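PDB 6TZ0: RNA-dependent RNA Polymerase from Bombyx mori cytoplasmic polyhedrosis virus, which synthesises RNA on an RNA template, making plus strands in fully conservative transcription and minus strands during genome replication. Local coordinates for residues Tyr504-Gln509 and Thr565-Val570; Met587-Val592 and Gln598-Asn603. One frame throughout, in Å; residues are numbered along the deposited sequence.

Overall arrangement
Both contacts belong to the central polymerase domain, and they follow one another in the chain: interaction 1 uses helix 557-573, and the next element, strand 585-591, enters interaction 2. Their centres lie about 20 Å apart, with nearest atoms about 6 Å apart and no direct touch. Interaction 1 is a small, fully buried meeting of helices 501-508 and 557-573, made of branched aliphatic side chains. Interaction 2 is larger and only partly buried; it joins two strands of a hairpin through backbone hydrogen bonds, with a salt bridge added where side chains are less enclosed. Helix 604-614, which starts right after the hairpin, touches both helices of interaction 1 through C609.

Interaction 1: Tyr504-Gln509 and Thr565-Val570; sequences YTIGKQ and TFVLDV
I506 on helix 501-508 packs against V567 and V570 on helix 557-573, and these three buried residues make up the direct contact. The apolar touches come from two different branches of the isoleucine. Its methyl CG2 lies anti to the backbone N and meets V570 tip to tip, with I506 CG2 3.7 Å from V570 CG1. The longer branch takes the other position: CG1 sits anti to the carbonyl carbon (chi1 -70°) and continues extended, carrying CD1 to V567. There the two side chains cross at a slant, I506 CD1 lying 4.1 Å from V567 CG1. One isoleucine thus spans two positions a helical turn apart, which suits a forked side chain.

The same methyl also lies against the backbone, I506 CD1 being 4.0 Å from V567 O. Within helix 557-573, V570 CG2 lies over one face of the F566 ring, near its rim.

Neighbouring helices enclose the site: C609 of helix 604-614 touches both I506 and V567, while I404 of helix 401-409 packs on F566 and V570. With an interface of aliphatic carbon, the pairing rests on van der Waals contact and the exclusion of water, and the shapes of the branched side chains, rather than directional polar bonds, probably guide the fit at this point.

Interaction 2: Met587-Val592 and Gln598-Asn603; sequences MEVFEV and QVKYVN
E591 and K600 leave the backbone alike, CG anti to the carbonyl carbon, but beyond CG the glutamate runs straight (chi2 -179°), whereas the lysine bends at chi2 and again at chi4 (-70°). The two chains cross at about a right angle, and K600 NZ reaches E591 OE2 at 3.1 Å in a salt bridge, from above the carboxylate plane. K594 pairs with the other oxygen, OE1, so two lysines share this carboxylate. V589, on the same face as K600, touches the start of the lysine chain, its CG1 3.7 Å from K600 CG; the compact valine suits this buried place. Farther along, the flexible thioether of M587 slants across V602, with SD 3.7 Å from V602 CG2.

Four backbone hydrogen bonds join the strands. M587 and K600 form one hydrogen-bonded pair, M587 N to K600 O at 2.9 Å; V589 and Q598 form the other, Q598 N to V589 O at 2.7 Å. Between them, E588 and V599 are a non-hydrogen-bonded pair. On their side of the sheet, E588 bonds S597 and packs on W187 of the Viral structural protein 4 chain.

This is an antiparallel beta hairpin, with strand 598-602 outermost, within this chain, in a sheet where strand 370-375 flanks strand 585-591 on its other side.

Interaction 1: Tyr504-Gln509 and Thr565-Val570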
ATOM      1  N   TYR A 504      -6.845   3.113 -11.875  1.00 28.98           N
ATOM      2  CA  TYR A 504      -6.122   1.868 -11.646  1.00 28.98           C
ATOM      3  C   TYR A 504      -6.515   0.793 -12.647  1.00 28.98           C
ATOM      4  O   TYR A 504      -5.654   0.084 -13.176  1.00 28.98           O
ATOM      5  CB  TYR A 504      -6.366   1.380 -10.218  1.00 28.98           C
ATOM      6  CG  TYR A 504      -5.897  -0.032  -9.976  1.00 28.98           C
ATOM      7  CD1 TYR A 504      -4.550  -0.340  -9.929  1.00 28.98           C
ATOM      8  CD2 TYR A 504      -6.812  -1.061  -9.803  1.00 28.98           C
ATOM      9  CE1 TYR A 504      -4.125  -1.631  -9.718  1.00 28.98           C
ATOM     10  CE2 TYR A 504      -6.399  -2.352  -9.601  1.00 28.98           C
ATOM     11  CZ  TYR A 504      -5.054  -2.630  -9.555  1.00 28.98           C
ATOM     12  OH  TYR A 504      -4.638  -3.919  -9.343  1.00 28.98           O
ATOM     13  N   THR A 505      -7.811   0.662 -12.919  1.00 27.50           N
ATOM     14  CA  THR A 505      -8.292  -0.363 -13.836  1.00 27.50           C
ATOM     15  C   THR A 505      -7.830  -0.089 -15.261  1.00 27.50           C
ATOM     16  O   THR A 505      -7.490  -1.018 -16.000  1.00 27.50           O
ATOM     17  CB  THR A 505      -9.815  -0.427 -13.749  1.00 27.50           C
ATOM     18  OG1 THR A 505     -10.190  -0.708 -12.397  1.00 27.50           O
ATOM     19  CG2 THR A 505     -10.383  -1.499 -14.649  1.00 27.50           C
ATOM     20  N   ILE A 506      -7.762   1.184 -15.646  1.00 26.18           N
ATOM     21  CA  ILE A 506      -7.289   1.528 -16.981  1.00 26.18           C
ATOM     22  C   ILE A 506      -5.788   1.291 -17.104  1.00 26.18           C
ATOM     23  O   ILE A 506      -5.329   0.621 -18.035  1.00 26.18           O
ATOM     24  CB  ILE A 506      -7.671   2.976 -17.326  1.00 26.18           C
ATOM     25  CG1 ILE A 506      -9.181   3.078 -17.533  1.00 26.18           C
ATOM     26  CG2 ILE A 506      -6.890   3.475 -18.519  1.00 26.18           C
ATOM     27  CD1 ILE A 506      -9.673   4.481 -17.667  1.00 26.18           C
ATOM     28  N   GLY A 507      -4.999   1.817 -16.166  1.00 26.54           N
ATOM     29  CA  GLY A 507      -3.558   1.641 -16.250  1.00 26.54           C
ATOM     30  C   GLY A 507      -3.067   0.232 -15.981  1.00 26.54           C
ATOM     31  O   GLY A 507      -1.920  -0.077 -16.314  1.00 26.54           O
ATOM     32  N   LYS A 508      -3.899  -0.621 -15.385  1.00 28.24           N
ATOM     33  CA  LYS A 508      -3.537  -2.008 -15.146  1.00 28.24           C
ATOM     34  C   LYS A 508      -3.523  -2.823 -16.431  1.00 28.24           C
ATOM     35  O   LYS A 508      -2.832  -3.844 -16.501  1.00 28.24           O
ATOM     36  CB  LYS A 508      -4.532  -2.585 -14.133  1.00 28.24           C
ATOM     37  CG  LYS A 508      -4.304  -3.985 -13.637  1.00 28.24           C
ATOM     38  CD  LYS A 508      -5.420  -4.364 -12.687  1.00 28.24           C
ATOM     39  CE  LYS A 508      -5.222  -5.754 -12.130  1.00 28.24           C
ATOM     40  NZ  LYS A 508      -5.368  -6.781 -13.193  1.00 28.24           N
ATOM     41  N   GLN A 509      -4.244  -2.383 -17.462  1.00 27.80           N
ATOM     42  CA  GLN A 509      -4.373  -3.178 -18.672  1.00 27.80           C
ATOM     43  C   GLN A 509      -3.135  -3.129 -19.551  1.00 27.80           C
ATOM     44  O   GLN A 509      -2.978  -3.997 -20.414  1.00 27.80           O
ATOM     45  CB  GLN A 509      -5.582  -2.715 -19.476  1.00 27.80           C
ATOM     46  CG  GLN A 509      -6.885  -2.773 -18.723  1.00 27.80           C
ATOM     47  CD  GLN A 509      -7.254  -4.164 -18.273  1.00 27.80           C
ATOM     48  OE1 GLN A 509      -7.044  -5.142 -18.985  1.00 27.80           O
ATOM     49  NE2 GLN A 509      -7.812  -4.260 -17.076  1.00 27.80           N
ATOM     50  N   THR A 565      -3.802  12.531 -18.705  1.00 22.05           N
ATOM     51  CA  THR A 565      -4.087  12.603 -20.142  1.00 22.05           C
ATOM     52  C   THR A 565      -4.301  11.222 -20.746  1.00 22.05           C
ATOM     53  O   THR A 565      -5.208  11.029 -21.563  1.00 22.05           O
ATOM     54  CB  THR A 565      -2.958  13.302 -20.892  1.00 22.05           C
ATOM     55  OG1 THR A 565      -1.738  12.588 -20.682  1.00 22.05           O
ATOM     56  CG2 THR A 565      -2.793  14.705 -20.426  1.00 22.05           C
ATOM     57  N   PHE A 566      -3.463  10.259 -20.364  1.00 20.55           N
ATOM     58  CA  PHE A 566      -3.602   8.881 -20.825  1.00 20.55           C
ATOM     59  C   PHE A 566      -4.910   8.262 -20.345  1.00 20.55           C
ATOM     60  O   PHE A 566      -5.621   7.596 -21.119  1.00 20.55           O
ATOM     61  CB  PHE A 566      -2.384   8.092 -20.344  1.00 20.55           C
ATOM     62  CG  PHE A 566      -2.456   6.622 -20.585  1.00 20.55           C
ATOM     63  CD1 PHE A 566      -2.346   6.101 -21.857  1.00 20.55           C
ATOM     64  CD2 PHE A 566      -2.580   5.748 -19.515  1.00 20.55           C
ATOM     65  CE1 PHE A 566      -2.403   4.734 -22.061  1.00 20.55           C
ATOM     66  CE2 PHE A 566      -2.636   4.389 -19.712  1.00 20.55           C
ATOM     67  CZ  PHE A 566      -2.545   3.880 -20.983  1.00 20.55           C
ATOM     68  N   VAL A 567      -5.259   8.507 -19.079  1.00 21.03           N
ATOM     69  CA  VAL A 567      -6.506   7.994 -18.520  1.00 21.03           C
ATOM     70  C   VAL A 567      -7.712   8.619 -19.212  1.00 21.03           C
ATOM     71  O   VAL A 567      -8.684   7.926 -19.524  1.00 21.03           O
ATOM     72  CB  VAL A 567      -6.520   8.220 -16.996  1.00 21.03           C
ATOM     73  CG1 VAL A 567      -7.864   7.896 -16.398  1.00 21.03           C
ATOM     74  CG2 VAL A 567      -5.484   7.347 -16.354  1.00 21.03           C
ATOM     75  N   LEU A 568      -7.648   9.915 -19.522  1.00 21.26           N
ATOM     76  CA  LEU A 568      -8.772  10.562 -20.190  1.00 21.26           C
ATOM     77  C   LEU A 568      -8.887  10.155 -21.653  1.00 21.26           C
ATOM     78  O   LEU A 568     -10.002  10.098 -22.177  1.00 21.26           O
ATOM     79  CB  LEU A 568      -8.671  12.078 -20.060  1.00 21.26           C
ATOM     80  CG  LEU A 568      -8.985  12.629 -18.674  1.00 21.26           C
ATOM     81  CD1 LEU A 568      -8.732  14.118 -18.622  1.00 21.26           C
ATOM     82  CD2 LEU A 568     -10.413  12.325 -18.315  1.00 21.26           C
ATOM     83  N   ASP A 569      -7.768   9.828 -22.310  1.00 23.04           N
ATOM     84  CA  ASP A 569      -7.831   9.288 -23.669  1.00 23.04           C
ATOM     85  C   ASP A 569      -8.540   7.942 -23.699  1.00 23.04           C
ATOM     86  O   ASP A 569      -9.456   7.724 -24.510  1.00 23.04           O
ATOM     87  CB  ASP A 569      -6.427   9.139 -24.251  1.00 23.04           C
ATOM     88  CG  ASP A 569      -5.799  10.455 -24.612  1.00 23.04           C
ATOM     89  OD1 ASP A 569      -6.543  11.406 -24.921  1.00 23.04           O
ATOM     90  OD2 ASP A 569      -4.554  10.537 -24.608  1.00 23.04           O
ATOM     91  N   VAL A 570      -8.137   7.031 -22.807  1.00 22.53           N
ATOM     92  CA  VAL A 570      -8.769   5.715 -22.770  1.00 22.53           C
ATOM     93  C   VAL A 570     -10.226   5.831 -22.333  1.00 22.53           C
ATOM     94  O   VAL A 570     -11.102   5.137 -22.858  1.00 22.53           O
ATOM     95  CB  VAL A 570      -7.977   4.768 -21.853  1.00 22.53           C
ATOM     96  CG1 VAL A 570      -8.612   3.399 -21.821  1.00 22.53           C
ATOM     97  CG2 VAL A 570      -6.557   4.663 -22.314  1.00 22.53           C
TER

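Interaction 2: Met587-Val592 and Gln598-Asn603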
ATOM      1  N   MET A 587     -24.343  15.464 -22.272  1.00 25.00           N
ATOM      2  CA  MET A 587     -23.754  16.360 -21.292  1.00 25.00           C
ATOM      3  C   MET A 587     -23.330  17.635 -21.999  1.00 25.00           C
ATOM      4  O   MET A 587     -22.732  17.569 -23.074  1.00 25.00           O
ATOM      5  CB  MET A 587     -22.570  15.655 -20.629  1.00 25.00           C
ATOM      6  CG  MET A 587     -21.839  16.387 -19.539  1.00 25.00           C
ATOM      7  SD  MET A 587     -20.602  15.255 -18.877  1.00 25.00           S
ATOM      8  CE  MET A 587     -19.662  16.329 -17.811  1.00 25.00           C
ATOM      9  N   GLU A 588     -23.676  18.783 -21.424  1.00 25.62           N
ATOM     10  CA  GLU A 588     -23.264  20.059 -21.995  1.00 25.62           C
ATOM     11  C   GLU A 588     -21.769  20.244 -21.795  1.00 25.62           C
ATOM     12  O   GLU A 588     -21.228  19.934 -20.731  1.00 25.62           O
ATOM     13  CB  GLU A 588     -24.040  21.202 -21.348  1.00 25.62           C
ATOM     14  CG  GLU A 588     -23.788  22.555 -21.964  1.00 25.62           C
ATOM     15  CD  GLU A 588     -24.568  23.652 -21.283  1.00 25.62           C
ATOM     16  OE1 GLU A 588     -25.315  23.345 -20.333  1.00 25.62           O
ATOM     17  OE2 GLU A 588     -24.425  24.825 -21.689  1.00 25.62           O
ATOM     18  N   VAL A 589     -21.086  20.743 -22.822  1.00 22.44           N
ATOM     19  CA  VAL A 589     -19.640  20.613 -22.878  1.00 22.44           C
ATOM     20  C   VAL A 589     -19.064  21.795 -23.648  1.00 22.44           C
ATOM     21  O   VAL A 589     -19.748  22.417 -24.462  1.00 22.44           O
ATOM     22  CB  VAL A 589     -19.283  19.243 -23.508  1.00 22.44           C
ATOM     23  CG1 VAL A 589     -19.405  19.246 -25.016  1.00 22.44           C
ATOM     24  CG2 VAL A 589     -17.966  18.770 -23.080  1.00 22.44           C
ATOM     25  N   PHE A 590     -17.812  22.133 -23.360  1.00 23.11           N
ATOM     26  CA  PHE A 590     -17.104  23.182 -24.078  1.00 23.11           C
ATOM     27  C   PHE A 590     -15.993  22.589 -24.929  1.00 23.11           C
ATOM     28  O   PHE A 590     -15.453  21.525 -24.625  1.00 23.11           O
ATOM     29  CB  PHE A 590     -16.497  24.222 -23.139  1.00 23.11           C
ATOM     30  CG  PHE A 590     -17.506  25.078 -22.453  1.00 23.11           C
ATOM     31  CD1 PHE A 590     -18.260  25.981 -23.172  1.00 23.11           C
ATOM     32  CD2 PHE A 590     -17.666  25.023 -21.084  1.00 23.11           C
ATOM     33  CE1 PHE A 590     -19.182  26.782 -22.551  1.00 23.11           C
ATOM     34  CE2 PHE A 590     -18.581  25.830 -20.450  1.00 23.11           C
ATOM     35  CZ  PHE A 590     -19.345  26.705 -21.186  1.00 23.11           C
ATOM     36  N   GLU A 591     -15.658  23.292 -26.007  1.00 24.77           N
ATOM     37  CA  GLU A 591     -14.595  22.877 -26.908  1.00 24.77           C
ATOM     38  C   GLU A 591     -13.786  24.088 -27.337  1.00 24.77           C
ATOM     39  O   GLU A 591     -14.313  25.196 -27.442  1.00 24.77           O
ATOM     40  CB  GLU A 591     -15.139  22.162 -28.147  1.00 24.77           C
ATOM     41  CG  GLU A 591     -15.718  20.793 -27.868  1.00 24.77           C
ATOM     42  CD  GLU A 591     -16.229  20.117 -29.107  1.00 24.77           C
ATOM     43  OE1 GLU A 591     -16.212  20.751 -30.181  1.00 24.77           O
ATOM     44  OE2 GLU A 591     -16.657  18.952 -29.007  1.00 24.77           O
ATOM     45  N   VAL A 592     -12.497  23.862 -27.585  1.00 24.11           N
ATOM     46  CA  VAL A 592     -11.626  24.926 -28.068  1.00 24.11           C
ATOM     47  C   VAL A 592     -11.966  25.264 -29.510  1.00 24.11           C
ATOM     48  O   VAL A 592     -12.059  24.380 -30.371  1.00 24.11           O
ATOM     49  CB  VAL A 592     -10.154  24.529 -27.894  1.00 24.11           C
ATOM     50  CG1 VAL A 592      -9.240  25.347 -28.786  1.00 24.11           C
ATOM     51  CG2 VAL A 592      -9.770  24.830 -26.494  1.00 24.11           C
ATOM     52  N   GLN A 598     -21.416  22.775 -26.556  1.00 21.66           N
ATOM     53  CA  GLN A 598     -21.846  21.662 -27.379  1.00 21.66           C
ATOM     54  C   GLN A 598     -22.472  20.597 -26.485  1.00 21.66           C
ATOM     55  O   GLN A 598     -22.450  20.692 -25.259  1.00 21.66           O
ATOM     56  CB  GLN A 598     -20.657  21.098 -28.156  1.00 21.66           C
ATOM     57  CG  GLN A 598     -19.878  22.120 -28.975  1.00 21.66           C
ATOM     58  CD  GLN A 598     -20.686  22.739 -30.086  1.00 21.66           C
ATOM     59  OE1 GLN A 598     -21.046  23.911 -30.027  1.00 21.66           O
ATOM     60  NE2 GLN A 598     -20.968  21.959 -31.116  1.00 21.66           N
ATOM     61  N   VAL A 599     -23.038  19.565 -27.099  1.00 19.63           N
ATOM     62  CA  VAL A 599     -23.610  18.443 -26.364  1.00 19.63           C
ATOM     63  C   VAL A 599     -22.949  17.171 -26.864  1.00 19.63           C
ATOM     64  O   VAL A 599     -23.024  16.858 -28.056  1.00 19.63           O
ATOM     65  CB  VAL A 599     -25.138  18.361 -26.513  1.00 19.63           C
ATOM     66  CG1 VAL A 599     -25.653  17.090 -25.899  1.00 19.63           C
ATOM     67  CG2 VAL A 599     -25.801  19.550 -25.848  1.00 19.63           C
ATOM     68  N   LYS A 600     -22.286  16.452 -25.968  1.00 21.78           N
ATOM     69  CA  LYS A 600     -21.646  15.192 -26.301  1.00 21.78           C
ATOM     70  C   LYS A 600     -22.169  14.091 -25.398  1.00 21.78           C
ATOM     71  O   LYS A 600     -22.648  14.343 -24.292  1.00 21.78           O
ATOM     72  CB  LYS A 600     -20.122  15.270 -26.185  1.00 21.78           C
ATOM     73  CG  LYS A 600     -19.483  16.215 -27.176  1.00 21.78           C
ATOM     74  CD  LYS A 600     -19.649  15.713 -28.593  1.00 21.78           C
ATOM     75  CE  LYS A 600     -18.887  16.575 -29.574  1.00 21.78           C
ATOM     76  NZ  LYS A 600     -19.503  17.917 -29.731  1.00 21.78           N
ATOM     77  N   TYR A 601     -22.078  12.867 -25.897  1.00 21.92           N
ATOM     78  CA  TYR A 601     -22.448  11.685 -25.135  1.00 21.92           C
ATOM     79  C   TYR A 601     -21.242  11.234 -24.324  1.00 21.92           C
ATOM     80  O   TYR A 601     -20.192  10.916 -24.890  1.00 21.92           O
ATOM     81  CB  TYR A 601     -22.913  10.585 -26.082  1.00 21.92           C
ATOM     82  CG  TYR A 601     -23.491   9.365 -25.418  1.00 21.92           C
ATOM     83  CD1 TYR A 601     -24.806   9.350 -24.985  1.00 21.92           C
ATOM     84  CD2 TYR A 601     -22.726   8.228 -25.232  1.00 21.92           C
ATOM     85  CE1 TYR A 601     -25.343   8.239 -24.389  1.00 21.92           C
ATOM     86  CE2 TYR A 601     -23.252   7.112 -24.633  1.00 21.92           C
ATOM     87  CZ  TYR A 601     -24.560   7.123 -24.216  1.00 21.92           C
ATOM     88  OH  TYR A 601     -25.091   6.007 -23.622  1.00 21.92           O
ATOM     89  N   VAL A 602     -21.380  11.224 -23.004  1.00 21.59           N
ATOM     90  CA  VAL A 602     -20.280  10.938 -22.093  1.00 21.59           C
ATOM     91  C   VAL A 602     -20.643   9.702 -21.285  1.00 21.59           C
ATOM     92  O   VAL A 602     -21.689   9.676 -20.632  1.00 21.59           O
ATOM     93  CB  VAL A 602     -20.001  12.132 -21.164  1.00 21.59           C
ATOM     94  CG1 VAL A 602     -18.860  11.828 -20.231  1.00 21.59           C
ATOM     95  CG2 VAL A 602     -19.717  13.387 -21.964  1.00 21.59           C
ATOM     96  N   ASN A 603     -19.786   8.683 -21.322  1.00 23.45           N
ATOM     97  CA  ASN A 603     -20.082   7.466 -20.582  1.00 23.45           C
ATOM     98  C   ASN A 603     -19.700   7.629 -19.110  1.00 23.45           C
ATOM     99  O   ASN A 603     -19.209   8.674 -18.684  1.00 23.45           O
ATOM    100  CB  ASN A 603     -19.412   6.253 -21.233  1.00 23.45           C
ATOM    101  CG  ASN A 603     -17.905   6.373 -21.340  1.00 23.45           C
ATOM    102  OD1 ASN A 603     -17.315   7.359 -20.954  1.00 23.45           O
ATOM    103  ND2 ASN A 603     -17.276   5.335 -21.848  1.00 23.45           N
TER